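Local coordinates for protein protoporphyrinogen oxidase (PDB 3LOV) that probably oxidises coproporphyrinogen III to coproporphyrin III with molecular oxygen, using bound FAD, in a bacterial route to heme b, at residues 46-49 / 50-53; 373-376 / 377-381. All coordinates share one frame; numbering follows the deposited sequence.

Contact 1 (46-49 / 50-53); sequences ATYR and EDGF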
loop_
_atom_site.group_PDB
_atom_site.type_symbol
_atom_site.label_atom_id
_atom_site.label_comp_id
_atom_site.label_asym_id
_atom_site.label_seq_id
_atom_site.Cartn_x
_atom_site.Cartn_y
_atom_site.Cartn_z
ATOM N N ALA A 46 1.725 5.055 11.637
ATOM C CA ALA A 46 1.717 6.006 12.746
ATOM C C ALA A 46 0.275 6.532 12.909
ATOM O O ALA A 46 -0.415 6.731 11.908
ATOM C CB ALA A 46 2.680 7.152 12.441
ATOM N N THR A 47 -0.205 6.732 14.145
ATOM C CA THR A 47 -1.585 7.181 14.349
ATOM C C THR A 47 -1.612 8.386 15.274
ATOM O O THR A 47 -1.074 8.344 16.384
ATOM C CB THR A 47 -2.470 6.081 14.951
ATOM O OG1 THR A 47 -2.249 4.841 14.276
ATOM C CG2 THR A 47 -3.963 6.470 14.886
ATOM N N TYR A 48 -2.223 9.465 14.805
ATOM C CA TYR A 48 -2.461 10.636 15.655
ATOM C C TYR A 48 -3.614 10.351 16.638
ATOM O O TYR A 48 -4.755 10.086 16.215
ATOM C CB TYR A 48 -2.805 11.849 14.800
ATOM C CG TYR A 48 -2.990 13.152 15.578
ATOM C CD1 TYR A 48 -1.893 13.887 16.032
ATOM C CD2 TYR A 48 -4.258 13.649 15.832
ATOM C CE1 TYR A 48 -2.062 15.066 16.732
ATOM C CE2 TYR A 48 -4.441 14.830 16.538
ATOM C CZ TYR A 48 -3.343 15.529 16.976
ATOM O OH TYR A 48 -3.531 16.693 17.657
ATOM N N ARG A 49 -3.306 10.407 17.937
ATOM C CA ARG A 49 -4.239 10.020 18.998
ATOM C C ARG A 49 -4.231 11.051 20.128
ATOM O O ARG A 49 -3.742 10.787 21.191
ATOM C CB ARG A 49 -3.855 8.650 19.538
ATOM C CG ARG A 49 -4.150 7.496 18.576
ATOM C CD ARG A 49 -3.545 6.164 19.067
ATOM N NE ARG A 49 -2.091 6.177 19.002
ATOM C CZ ARG A 49 -1.279 5.245 19.512
ATOM N NH1 ARG A 49 -1.745 4.193 20.161
ATOM N NH2 ARG A 49 0.034 5.375 19.361
ATOM N N GLU A 50 -4.715 12.253 19.869
ATOM C CA GLU A 50 -4.827 13.274 20.912
ATOM C C GLU A 50 -6.207 13.825 20.742
ATOM O O GLU A 50 -6.791 13.683 19.671
ATOM C CB GLU A 50 -3.827 14.411 20.730
ATOM C CG GLU A 50 -2.377 14.004 20.529
ATOM C CD GLU A 50 -1.699 13.552 21.793
ATOM O OE1 GLU A 50 -2.237 13.800 22.906
ATOM O OE2 GLU A 50 -0.621 12.933 21.664
ATOM N N ASP A 51 -6.728 14.429 21.807
ATOM C CA ASP A 51 -8.054 15.070 21.822
ATOM C C ASP A 51 -9.203 14.210 21.373
ATOM O O ASP A 51 -10.115 14.706 20.734
ATOM C CB ASP A 51 -8.002 16.346 20.986
ATOM C CG ASP A 51 -6.860 17.251 21.405
ATOM O OD1 ASP A 51 -6.300 17.030 22.500
ATOM O OD2 ASP A 51 -6.512 18.167 20.647
ATOM N N GLY A 52 -9.156 12.918 21.690
ATOM C CA GLY A 52 -10.205 11.989 21.271
ATOM C C GLY A 52 -10.164 11.614 19.782
ATOM O O GLY A 52 -10.953 10.771 19.329
ATOM N N PHE A 53 -9.228 12.184 19.021
ATOM C CA PHE A 53 -9.043 11.774 17.613
ATOM C C PHE A 53 -8.233 10.461 17.491
ATOM O O PHE A 53 -7.346 10.203 18.293
ATOM C CB PHE A 53 -8.325 12.878 16.818
ATOM C CG PHE A 53 -9.074 14.182 16.735
ATOM C CD1 PHE A 53 -10.239 14.280 16.010
ATOM C CD2 PHE A 53 -8.566 15.328 17.353
ATOM C CE1 PHE A 53 -10.934 15.486 15.941
ATOM C CE2 PHE A 53 -9.235 16.545 17.280
ATOM C CZ PHE A 53 -10.422 16.623 16.563
HETATM O O HOH W 1 -5.908 17.426 18.116
HETATM O O HOH W 2 -0.725 10.822 18.945
#
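The phenol ring of Tyr-48 packs against the turn that follows it. Its CE2 edge comes to 4.2 Å from CD2 of Phe-53, which lies near the plane of the tyrosine ring, while the backbone N of Glu-50 sits above one face, offset toward the rim. CG of Tyr-48 stands anti to its own backbone N (chi1 -176°), which carries the ring over the start of the turn. CB of Glu-50 approaches OH of Tyr-48 at 3.8 Å, the two side chains crossing at about a right angle. The packed side is completed by Phe-53, buried and edge-to-face with the ring of His-357, and by a CA-H...O contact of 3.2 Å from CA of Arg-49 to O of Phe-53. Residues 50-53 form a type I' beta turn, closed by Phe-53 N to Glu-50 O at 2.9 Å, at the tip of the beta hairpin of strands 47-48 and 55-56. The other side is wetter and looser. Water 1, in the plane of the Tyr-48 ring, accepts from OH of Tyr-48 at 2.5 Å and donates to OD2 of Asp-51; Gln-400 is a further partner of the hydroxyl. Were Tyr-48 an alanine, the CD2 edge of Phe-53 would probably lose its aromatic neighbour, and Gln-400 and water 1 their hydroxyl partner. Water 2 takes the N-H of Arg-49 at 2.8 Å and reaches OE2 of Glu-50 only weakly.

Contact 2 (373-376 / 377-381); sequences VHES and DEVLQ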
loop_
_atom_site.group_PDB
_atom_site.type_symbol
_atom_site.label_atom_id
_atom_site.label_comp_id
_atom_site.label_asym_id
_atom_site.label_seq_id
_atom_site.Cartn_x
_atom_site.Cartn_y
_atom_site.Cartn_z
ATOM N N VAL A 373 5.856 17.081 -2.185
ATOM C CA VAL A 373 6.136 16.324 -0.950
ATOM C C VAL A 373 7.444 16.811 -0.265
ATOM O O VAL A 373 7.564 16.786 0.971
ATOM C CB VAL A 373 6.203 14.814 -1.235
ATOM C CG1 VAL A 373 6.377 14.061 0.036
ATOM C CG2 VAL A 373 4.920 14.360 -1.930
ATOM N N HIS A 374 8.384 17.299 -1.072
ATOM C CA HIS A 374 9.643 17.853 -0.587
ATOM C C HIS A 374 9.563 19.338 -0.235
ATOM O O HIS A 374 10.525 19.882 0.261
ATOM C CB HIS A 374 10.762 17.647 -1.621
ATOM C CG HIS A 374 10.883 16.240 -2.119
ATOM N ND1 HIS A 374 11.807 15.346 -1.619
ATOM C CD2 HIS A 374 10.166 15.560 -3.050
ATOM C CE1 HIS A 374 11.681 14.191 -2.250
ATOM N NE2 HIS A 374 10.679 14.287 -3.109
ATOM N N GLU A 375 8.438 19.997 -0.487
ATOM C CA GLU A 375 8.298 21.407 -0.143
ATOM C C GLU A 375 7.910 21.566 1.317
ATOM O O GLU A 375 7.551 20.606 1.993
ATOM C CB GLU A 375 7.247 22.106 -1.023
ATOM C CG GLU A 375 7.569 22.111 -2.513
ATOM C CD GLU A 375 8.817 22.947 -2.876
ATOM O OE1 GLU A 375 9.075 23.940 -2.175
ATOM O OE2 GLU A 375 9.533 22.611 -3.861
ATOM N N SER A 376 7.986 22.798 1.793
ATOM C CA SER A 376 7.604 23.137 3.170
ATOM C C SER A 376 6.148 22.825 3.480
ATOM O O SER A 376 5.313 22.834 2.572
ATOM C CB SER A 376 7.788 24.654 3.395
ATOM O OG SER A 376 6.769 25.411 2.739
ATOM N N ASP A 377 5.856 22.644 4.766
ATOM C CA ASP A 377 4.486 22.518 5.276
ATOM C C ASP A 377 3.501 23.602 4.807
ATOM O O ASP A 377 2.336 23.304 4.574
ATOM C CB ASP A 377 4.477 22.572 6.805
ATOM C CG ASP A 377 4.948 21.297 7.442
ATOM O OD1 ASP A 377 5.375 20.379 6.715
ATOM O OD2 ASP A 377 4.897 21.214 8.688
ATOM N N GLU A 378 3.953 24.850 4.709
ATOM C CA GLU A 378 3.063 25.951 4.334
ATOM C C GLU A 378 2.711 25.874 2.855
ATOM O O GLU A 378 1.567 26.112 2.496
ATOM C CB GLU A 378 3.669 27.335 4.651
ATOM C CG GLU A 378 4.326 27.429 6.036
ATOM C CD GLU A 378 5.790 26.988 5.995
ATOM O OE1 GLU A 378 6.590 27.722 5.366
ATOM O OE2 GLU A 378 6.135 25.911 6.556
ATOM N N VAL A 379 3.687 25.536 2.007
ATOM C CA VAL A 379 3.425 25.363 0.572
ATOM C C VAL A 379 2.529 24.134 0.270
ATOM O O VAL A 379 1.623 24.196 -0.556
ATOM C CB VAL A 379 4.739 25.291 -0.221
ATOM C CG1 VAL A 379 4.480 24.884 -1.627
ATOM C CG2 VAL A 379 5.438 26.638 -0.201
ATOM N N LEU A 380 2.789 23.027 0.954
ATOM C CA LEU A 380 1.974 21.804 0.840
ATOM C C LEU A 380 0.540 22.053 1.335
ATOM O O LEU A 380 -0.437 21.722 0.687
ATOM C CB LEU A 380 2.631 20.705 1.664
ATOM C CG LEU A 380 2.158 19.264 1.608
ATOM C CD1 LEU A 380 1.943 18.783 0.149
ATOM C CD2 LEU A 380 3.204 18.419 2.318
ATOM N N GLN A 381 0.427 22.672 2.491
ATOM C CA GLN A 381 -0.868 22.985 3.045
ATOM C C GLN A 381 -1.678 23.922 2.147
ATOM O O GLN A 381 -2.867 23.698 1.911
ATOM C CB GLN A 381 -0.680 23.646 4.390
ATOM C CG GLN A 381 -1.968 24.110 4.995
ATOM C CD GLN A 381 -1.838 24.264 6.472
ATOM O OE1 GLN A 381 -0.836 23.841 7.061
ATOM N NE2 GLN A 381 -2.846 24.874 7.093
#
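The carbonyl O of Ser-376 receives the N-H of Leu-380 at 3.0 Å, in a bond close to straight (170° at the hydrogen) that meets the oxygen nearly along the C=O axis. The same residue also accepts through its side chain: OG of Ser-376 takes the N-H of Val-379 at 3.2 Å, again almost linear at 167°. With chi1 at 74°, OG lies between the backbone N and the carbonyl carbon of its own residue, turned back over the first turn of the helix to meet that amide. CG2 of Val-379 comes to 3.5 Å from OG of Ser-376, and the bent chain of Glu-378 brings its carboxylate back alongside the serine, OE1 being 3.5 Å from OG. Val-379 reaches back to Glu-375 with its other branch, CG1 lying 4.0 Å from CB of Glu-375. On the buried side, the side chain of Leu-380 rests against strands 307-318 and 400-411. Arg-405 of the latter strand binds both halves of the junction, through a salt bridge to OD1 of Asp-377 and hydrogen bonds to the carbonyl oxygens of Val-373 and Glu-375. The carboxylates of Asp-377 and Glu-378 sit at the helix N-terminus, where their negative charge would probably interact favourably with the helix dipole. The side-chain bond to Val-379 N, from the residue just before the helix, makes Ser-376 the N-cap of helix 377-392.

How the contacts relate
Contacts 1 and 2 are both surface features made by neighbouring stretches of chain, one a turn between two short strands and the other the start of a helix. Their centres lie 22 Å apart and their nearest atoms about 12 Å apart, so they do not touch. Strand 400-411 links their surroundings: Gln-400 is hydrogen-bonded to the hydroxyl of Tyr-48 in contact 1, and Arg-405 holds the entry to the helix in contact 2. Neither is placed directly at the flavin. The side chain of Tyr-48 is about 11 Å from that of Asp-60, which binds FAD, and the side chain of Leu-380 is about 12 Å from the cofactor itself.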